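PDB 4EZA: Ras GTPase-activating-like protein IQGAP2 from Homo sapiens, which probably binds phosphoinositides at the membrane through this atypical domain, which has a pseudo C2 fold, within a scaffold related to Ras GTPase-activating proteins. Local coordinates for residues A[26-29]-A[30-34]; A[39-42]-A[43-47]; A[82-85]-A[86-89]; A[95-98]-A[99-102]. All blocks are in the same frame, centred on the assembly; numbering follows the deposited sequence.

Interaction 1. Residues A[26-29]-A[30-34]; sequences AAKL and HEKGV
The carboxylate of E31 has the carbonyl oxygen of A27 over one face, with A27 O 3.5 Å from E31 CD, while K28 brings its ammonium group up beyond the OE1 branch. The other flat group, the H30 imidazole, meets F46 edge-to-face and gives its ND1 a hydrogen bond to L35 O, so its rotation is fixed from outside the helix. All this lies on the short helix 26-32, closed by a Schellman motif at G33, whose positive phi of 94° would press a CB against the preceding carbonyl. The i to i+4 bonds are regular up to that point, E31 N to A27 O being nearly straight at 174°; G33 N to L29 O is weak.

On the solvent side K28 NZ and E31 OE1 stand 4.2 Å apart, too far for a salt bridge. A water sits between them, 2.5 Å from E31 OE1, to which it donates, and only weakly bound by K28 NZ. The K28 chain bends at chi2 and chi3, which turns its methylenes across the extended chain of K32; K28 CD approaches K32 CE to 3.9 Å. An alanine in place of K32 would probably leave those K28 methylenes, and L110 of helix 104-112, without the aliphatic cover they now share. On the buried side L29 also reaches L110 and packs against F51, and where the chain leaves the helix L29 CB rests 4.2 Å from V34 CB.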
# COMPACT_ATOMS: atom_id res chain seq x y z
N ALA A 26 5.84 4.75 5.34
CA ALA A 26 6.52 4.18 4.19
C ALA A 26 7.84 3.54 4.61
O ALA A 26 8.24 2.51 4.05
CB ALA A 26 6.74 5.23 3.14
N ALA A 27 8.51 4.14 5.59
CA ALA A 27 9.75 3.56 6.08
C ALA A 27 9.55 2.13 6.62
O ALA A 27 10.32 1.22 6.30
CB ALA A 27 10.37 4.46 7.14
N LYS A 28 8.50 1.93 7.41
CA LYS A 28 8.18 0.60 7.94
C LYS A 28 7.82 -0.38 6.82
O LYS A 28 8.33 -1.53 6.81
CB LYS A 28 7.06 0.71 8.99
CG LYS A 28 6.51 -0.59 9.49
CD LYS A 28 7.55 -1.42 10.24
CE LYS A 28 7.84 -0.87 11.61
NZ LYS A 28 8.63 -1.87 12.37
N LEU A 29 7.00 0.06 5.87
CA LEU A 29 6.65 -0.82 4.77
C LEU A 29 7.87 -1.20 3.91
O LEU A 29 7.94 -2.30 3.38
CB LEU A 29 5.54 -0.19 3.90
CG LEU A 29 4.20 -0.03 4.61
CD1 LEU A 29 3.21 0.34 3.54
CD2 LEU A 29 3.76 -1.30 5.33
N HIS A 30 8.81 -0.27 3.76
CA HIS A 30 10.04 -0.49 2.99
C HIS A 30 10.91 -1.53 3.72
O HIS A 30 11.37 -2.48 3.11
CB HIS A 30 10.73 0.87 2.87
CG HIS A 30 11.88 0.95 1.91
ND1 HIS A 30 11.89 0.38 0.65
CD2 HIS A 30 13.03 1.65 2.01
CE1 HIS A 30 13.02 0.70 0.04
NE2 HIS A 30 13.73 1.46 0.85
N GLU A 31 11.10 -1.35 5.03
CA GLU A 31 11.79 -2.36 5.84
C GLU A 31 11.20 -3.76 5.71
O GLU A 31 11.94 -4.73 5.55
CB GLU A 31 11.77 -1.92 7.30
CG GLU A 31 12.76 -0.83 7.62
CD GLU A 31 12.37 -0.04 8.86
OE1 GLU A 31 11.59 -0.58 9.68
OE2 GLU A 31 12.86 1.10 9.02
N LYS A 32 9.87 -3.84 5.71
CA LYS A 32 9.15 -5.12 5.64
C LYS A 32 9.18 -5.75 4.27
O LYS A 32 8.88 -6.93 4.11
CB LYS A 32 7.67 -4.89 5.97
CG LYS A 32 7.33 -4.66 7.42
CD LYS A 32 5.83 -4.52 7.53
CE LYS A 32 5.40 -4.41 8.98
NZ LYS A 32 3.92 -4.50 9.15
N GLY A 33 9.46 -4.95 3.25
CA GLY A 33 9.45 -5.43 1.87
C GLY A 33 8.15 -5.23 1.13
O GLY A 33 8.05 -5.56 -0.05
N VAL A 34 7.15 -4.70 1.81
CA VAL A 34 5.88 -4.39 1.17
C VAL A 34 6.06 -3.26 0.15
O VAL A 34 5.47 -3.29 -0.94
CB VAL A 34 4.80 -3.95 2.21
CG1 VAL A 34 3.51 -3.48 1.50
CG2 VAL A 34 4.50 -5.06 3.15
O HOH W 1 11.29 -2.90 10.41

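Interaction 2. Residues A[39-42]-A[43-47]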
# COMPACT_ATOMS: atom_id res chain seq x y z
N ASP A 39 8.64 7.19 -6.10
CA ASP A 39 9.32 8.00 -7.10
C ASP A 39 9.44 9.42 -6.58
O ASP A 39 8.50 9.94 -5.96
CB ASP A 39 8.52 8.03 -8.42
CG ASP A 39 8.36 6.66 -9.06
OD1 ASP A 39 9.25 5.80 -8.90
OD2 ASP A 39 7.34 6.47 -9.77
N ASP A 40 10.61 10.02 -6.83
CA ASP A 40 10.89 11.43 -6.51
C ASP A 40 11.05 11.73 -5.02
O ASP A 40 11.27 12.89 -4.65
CB ASP A 40 9.84 12.36 -7.13
CG ASP A 40 9.87 12.34 -8.65
OD1 ASP A 40 10.98 12.18 -9.20
OD2 ASP A 40 8.80 12.51 -9.28
N LEU A 41 10.97 10.72 -4.16
CA LEU A 41 11.16 10.94 -2.73
C LEU A 41 12.41 10.25 -2.24
O LEU A 41 12.55 9.03 -2.42
CB LEU A 41 9.96 10.44 -1.93
CG LEU A 41 9.91 10.70 -0.43
CD1 LEU A 41 9.78 12.19 -0.15
CD2 LEU A 41 8.75 9.95 0.16
N GLN A 42 13.31 11.01 -1.62
CA GLN A 42 14.53 10.47 -1.03
C GLN A 42 14.16 9.47 0.03
O GLN A 42 13.21 9.67 0.79
CB GLN A 42 15.36 11.58 -0.39
CG GLN A 42 16.20 12.37 -1.36
CD GLN A 42 17.34 13.12 -0.68
OE1 GLN A 42 17.37 13.27 0.55
NE2 GLN A 42 18.30 13.59 -1.48
N THR A 43 14.90 8.38 0.08
CA THR A 43 14.60 7.29 1.01
C THR A 43 14.57 7.74 2.46
O THR A 43 13.72 7.29 3.23
CB THR A 43 15.59 6.15 0.81
OG1 THR A 43 15.51 5.73 -0.55
CG2 THR A 43 15.24 5.01 1.71
N ASN A 44 15.48 8.66 2.84
CA ASN A 44 15.49 9.17 4.20
C ASN A 44 14.25 10.00 4.55
O ASN A 44 14.08 10.40 5.71
CB ASN A 44 16.81 9.92 4.52
CG ASN A 44 16.94 11.27 3.81
OD1 ASN A 44 16.17 11.62 2.90
ND2 ASN A 44 17.94 12.04 4.21
N GLN A 45 13.39 10.23 3.57
CA GLN A 45 12.14 10.98 3.77
C GLN A 45 10.91 10.07 3.87
O GLN A 45 9.78 10.55 4.01
CB GLN A 45 11.97 12.04 2.66
CG GLN A 45 13.04 13.14 2.68
CD GLN A 45 12.95 14.06 3.89
OE1 GLN A 45 11.89 14.62 4.18
NE2 GLN A 45 14.06 14.22 4.61
N PHE A 46 11.13 8.76 3.83
CA PHE A 46 10.03 7.81 3.84
C PHE A 46 9.19 7.85 5.13
O PHE A 46 8.02 7.50 5.11
CB PHE A 46 10.53 6.38 3.60
CG PHE A 46 10.78 6.04 2.14
CD1 PHE A 46 10.89 7.03 1.16
CD2 PHE A 46 10.94 4.71 1.77
CE1 PHE A 46 11.13 6.69 -0.17
CE2 PHE A 46 11.19 4.36 0.46
CZ PHE A 46 11.30 5.35 -0.51
N LYS A 47 9.80 8.28 6.24
CA LYS A 47 9.06 8.46 7.51
C LYS A 47 7.93 9.48 7.40
O LYS A 47 6.98 9.45 8.19
CB LYS A 47 10.03 8.88 8.63
CG LYS A 47 10.69 10.23 8.38
CD LYS A 47 11.65 10.63 9.47
CE LYS A 47 12.35 11.94 9.08
NZ LYS A 47 13.48 12.29 10.00
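L41 starts at a CB that makes no close approach to the 3-10 turn ahead of it, then leans in: CG lies 3.9 Å from Q45 CB, and the two methyls divide the work beyond it. The contact belongs to the connection between strands 35-38 and 49-55, where the irregular loop residues 39-42 lead into a 3-10 segment beginning at T43. CD1 settles on the backbone end of Q45, 3.6 Å from Q45 CB, whereas CD2 turns to the phenyl ring, with L41 CD2 3.8 Å from F46 CD1. With CG anti to the backbone N (chi1 -174°), the branch is carried over these two residues, crossing the Q45 side chain at about a right angle.

The same ring is bordered by backbone oxygens. L41 O lies at its edge, near the ring plane and 3.5 Å from F46 CE1; Q42 O comes in obliquely. On one face T43 CA stands 3.6 Å above the F46 plane, toward the rim. An alanine at L41 would probably open a gap beside F46 CD1 and uncover Q45 CB, giving the ring more freedom to shift. F46 itself carries the turn inward, packing on L35 and I38 of strand 35-38. The first turn is tied by Q45 N to Q42 O, a 2.8 Å bond of 152° in which the donor stands above the carbonyl plane, 49° out of it.

Interaction 3. Residues A[82-85]-A[86-89]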
# COMPACT_ATOMS: atom_id res chain seq x y z
N ASP A 82 -8.88 -9.27 -7.06
CA ASP A 82 -7.98 -8.76 -8.11
C ASP A 82 -6.52 -9.01 -7.73
O ASP A 82 -5.71 -9.43 -8.57
CB ASP A 82 -8.17 -7.26 -8.33
CG ASP A 82 -9.48 -6.92 -9.00
OD1 ASP A 82 -10.08 -7.79 -9.68
OD2 ASP A 82 -9.91 -5.77 -8.83
N LEU A 83 -6.20 -8.77 -6.47
CA LEU A 83 -4.84 -9.02 -6.00
C LEU A 83 -4.47 -10.48 -6.08
O LEU A 83 -3.36 -10.82 -6.50
CB LEU A 83 -4.69 -8.53 -4.56
CG LEU A 83 -4.83 -7.01 -4.37
CD1 LEU A 83 -4.64 -6.68 -2.88
CD2 LEU A 83 -3.87 -6.18 -5.24
N LEU A 84 -5.40 -11.36 -5.72
CA LEU A 84 -5.13 -12.79 -5.86
C LEU A 84 -4.92 -13.21 -7.31
O LEU A 84 -4.08 -14.06 -7.60
CB LEU A 84 -6.21 -13.63 -5.20
CG LEU A 84 -6.18 -13.62 -3.68
CD1 LEU A 84 -7.47 -14.22 -3.18
CD2 LEU A 84 -4.99 -14.42 -3.18
N GLN A 85 -5.69 -12.61 -8.21
CA GLN A 85 -5.55 -12.90 -9.63
C GLN A 85 -4.15 -12.50 -10.10
O GLN A 85 -3.50 -13.27 -10.81
CB GLN A 85 -6.61 -12.19 -10.45
CG GLN A 85 -6.54 -12.62 -11.89
CD GLN A 85 -7.38 -11.77 -12.80
OE1 GLN A 85 -8.53 -11.47 -12.50
NE2 GLN A 85 -6.80 -11.38 -13.94
N MET A 86 -3.69 -11.32 -9.67
CA MET A 86 -2.33 -10.88 -10.00
C MET A 86 -1.32 -11.92 -9.54
O MET A 86 -0.42 -12.29 -10.30
CB MET A 86 -2.02 -9.56 -9.31
CG MET A 86 -2.78 -8.42 -9.89
SD MET A 86 -2.31 -6.90 -9.04
CE MET A 86 -3.64 -5.86 -9.62
N GLN A 87 -1.49 -12.39 -8.31
CA GLN A 87 -0.59 -13.38 -7.72
C GLN A 87 -0.57 -14.66 -8.56
O GLN A 87 0.50 -15.18 -8.89
CB GLN A 87 -1.00 -13.66 -6.27
CG GLN A 87 -0.26 -14.83 -5.64
CD GLN A 87 -0.88 -15.26 -4.33
OE1 GLN A 87 -1.63 -16.25 -4.28
NE2 GLN A 87 -0.59 -14.53 -3.28
N TYR A 88 -1.74 -15.15 -8.93
CA TYR A 88 -1.82 -16.38 -9.73
C TYR A 88 -1.17 -16.22 -11.09
O TYR A 88 -0.67 -17.20 -11.67
CB TYR A 88 -3.27 -16.83 -9.87
CG TYR A 88 -3.83 -17.34 -8.58
CD1 TYR A 88 -3.12 -18.26 -7.81
CD2 TYR A 88 -5.06 -16.90 -8.11
CE1 TYR A 88 -3.63 -18.73 -6.60
CE2 TYR A 88 -5.58 -17.36 -6.90
CZ TYR A 88 -4.85 -18.28 -6.16
OH TYR A 88 -5.34 -18.76 -4.97
N GLU A 89 -1.19 -15.00 -11.61
CA GLU A 89 -0.63 -14.74 -12.92
C GLU A 89 0.84 -14.33 -12.89
O GLU A 89 1.43 -14.03 -13.93
CB GLU A 89 -1.51 -13.74 -13.66
CG GLU A 89 -2.91 -14.31 -13.84
CD GLU A 89 -3.85 -13.43 -14.62
OE1 GLU A 89 -3.78 -12.18 -14.50
OE2 GLU A 89 -4.70 -13.99 -15.35
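Backbone hydrogen bonds join D82 to M86, L83 to Q87, L84 to Y88 and Q85 to E89 in an unbroken i to i+4 series. The first three are close to 160° at the hydrogen; the last, E89 N to Q85 O at 3.0 Å, bends to 140° as the chain leaves the helix.

One polar side-chain bond accompanies them. Q85 NE2 donates to E89 OE1 over 3.2 Å along an almost straight path of 178°. The acceptor lies in the plane of the amide, but the carboxylate is turned nearly perpendicular to it, and OE1 is met from above its own plane. Q85 gets there on an extended chain, its CG swung to the far side of CB from the backbone N, while E89 folds back along the helix toward it. The amide of Q87 looks elsewhere: its NE2 is hydrogen-bonded to N105 OD1.

Apolar contacts are looser and fall on separate sides. L83 CD2 lies 4.2 Å from M86 SD, the extended methionine crossing the leucine at a slant, and both side chains touch M94 of strand 93-97. L84 CB meets Y88 CE2 at 4.1 Å, and Y88 CD2 comes within 3.0 Å of L84 O, which meets the ring obliquely. Next to it, L84 and Q87 run side by side.

With L83 also packed on I108 and L111 of helix 104-112, the arrangement is consistent with an amphipathic surface helix, L83 and M86 turned inward and D82, Q85 and E89 outward.

Interaction 4. Residues A[95-98]-A[99-102]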
# COMPACT_ATOMS: atom_id res chain seq x y z
N LYS A 95 2.13 -0.70 -9.07
CA LYS A 95 2.13 0.71 -8.68
C LYS A 95 0.79 1.01 -8.03
O LYS A 95 -0.18 1.33 -8.73
CB LYS A 95 2.36 1.61 -9.90
CG LYS A 95 3.75 1.49 -10.51
CD LYS A 95 4.85 1.96 -9.58
CE LYS A 95 5.05 3.47 -9.58
NZ LYS A 95 5.88 4.00 -10.70
N MET A 96 0.73 0.85 -6.70
CA MET A 96 -0.49 1.03 -5.92
C MET A 96 -0.97 2.48 -5.99
O MET A 96 -2.19 2.75 -6.01
CB MET A 96 -0.22 0.60 -4.47
CG MET A 96 -1.34 0.82 -3.46
SD MET A 96 -0.91 0.20 -1.83
CE MET A 96 0.24 1.42 -1.26
N PHE A 97 -0.01 3.39 -6.05
CA PHE A 97 -0.25 4.78 -6.42
C PHE A 97 0.71 5.12 -7.54
O PHE A 97 1.63 4.35 -7.82
CB PHE A 97 -0.05 5.72 -5.23
CG PHE A 97 -1.02 5.48 -4.11
CD1 PHE A 97 -2.35 5.90 -4.21
CD2 PHE A 97 -0.62 4.82 -2.95
CE1 PHE A 97 -3.24 5.69 -3.17
CE2 PHE A 97 -1.53 4.59 -1.90
CZ PHE A 97 -2.84 5.03 -2.02
N ASP A 98 0.49 6.25 -8.21
CA ASP A 98 1.29 6.62 -9.38
C ASP A 98 2.79 6.50 -9.12
O ASP A 98 3.53 6.05 -9.99
CB ASP A 98 0.94 8.04 -9.85
CG ASP A 98 -0.14 8.06 -10.94
OD1 ASP A 98 -0.50 6.98 -11.47
OD2 ASP A 98 -0.62 9.17 -11.28
N LYS A 99 3.22 6.88 -7.92
CA LYS A 99 4.64 6.91 -7.57
C LYS A 99 5.04 5.82 -6.58
O LYS A 99 6.20 5.76 -6.17
CB LYS A 99 5.01 8.28 -6.99
CG LYS A 99 4.83 9.50 -7.94
CD LYS A 99 5.56 10.78 -7.45
CE LYS A 99 4.80 11.54 -6.33
NZ LYS A 99 5.21 13.00 -6.14
N VAL A 100 4.11 4.96 -6.18
CA VAL A 100 4.37 4.04 -5.08
C VAL A 100 4.33 2.60 -5.56
O VAL A 100 3.27 2.09 -5.90
CB VAL A 100 3.36 4.23 -3.94
CG1 VAL A 100 3.65 3.26 -2.82
CG2 VAL A 100 3.42 5.68 -3.39
N LYS A 101 5.50 1.95 -5.56
CA LYS A 101 5.61 0.56 -6.00
C LYS A 101 5.60 -0.37 -4.81
O LYS A 101 6.38 -0.18 -3.87
CB LYS A 101 6.89 0.37 -6.81
CG LYS A 101 6.94 -0.93 -7.56
CD LYS A 101 8.18 -0.92 -8.45
CE LYS A 101 8.37 -2.23 -9.18
NZ LYS A 101 9.81 -2.42 -9.60
N VAL A 102 4.75 -1.39 -4.87
CA VAL A 102 4.56 -2.35 -3.78
C VAL A 102 4.64 -3.79 -4.25
O VAL A 102 4.45 -4.10 -5.43
CB VAL A 102 3.22 -2.15 -2.99
CG1 VAL A 102 3.15 -0.75 -2.38
CG2 VAL A 102 2.01 -2.45 -3.87
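V100 forms the apolar centre of this hairpin end, its CG2 3.9 Å from F97 CB and its CB at the edge of the F97 phenyl, near the ring plane. Both side chains lie on the same face and point the same way. Next to them the M96 chain, extended as far as chi3 and bent there to 75°, swings its methyl round so that M96 CE lies 3.8 Å from V102 CG1 and 4.2 Å from V100 CG1.

M96 and F97 both face V100, a classic beta bulge that shifts the register by one residue before the type I turn from F97 to V100. The turn is closed by V100 N to F97 O at 3.0 Å, the donor standing well above the carbonyl plane; M96 N to V100 O is weak. On the opposite face K95 curls through three bent torsions over K101, with K95 CD 3.8 Å from K101 CB, and its NZ ends in a salt bridge with D39.

The hairpin thus turns F97 and M96 toward V76 of strand 71-79, with F51 of strand 49-55 meeting M96, F97 and V100, while strand 100-103 pairs with strand 35-38.

How the interactions relate
Interactions 1, 2 and 4 form one connected group, whereas interaction 3 stands apart. Helix 26-32 and the 3-10 turn of interaction 2, their centres about 12 Å apart, touch where A26 CB meets F46 O at 3.3 Å. Interaction 4 joins both: V34 O packs 3.3 Å from V102 CB, and D39 N lies 2.8 Å from K99 O in a probable hydrogen bond. Interaction 3 lies across the domain from interaction 2, centres about 28 Å apart, and its nearest atoms are about 7 Å from interaction 4, which follows it in the chain. No phosphoinositide headgroup is located by these contacts; they describe the framework of the pseudo C2 fold.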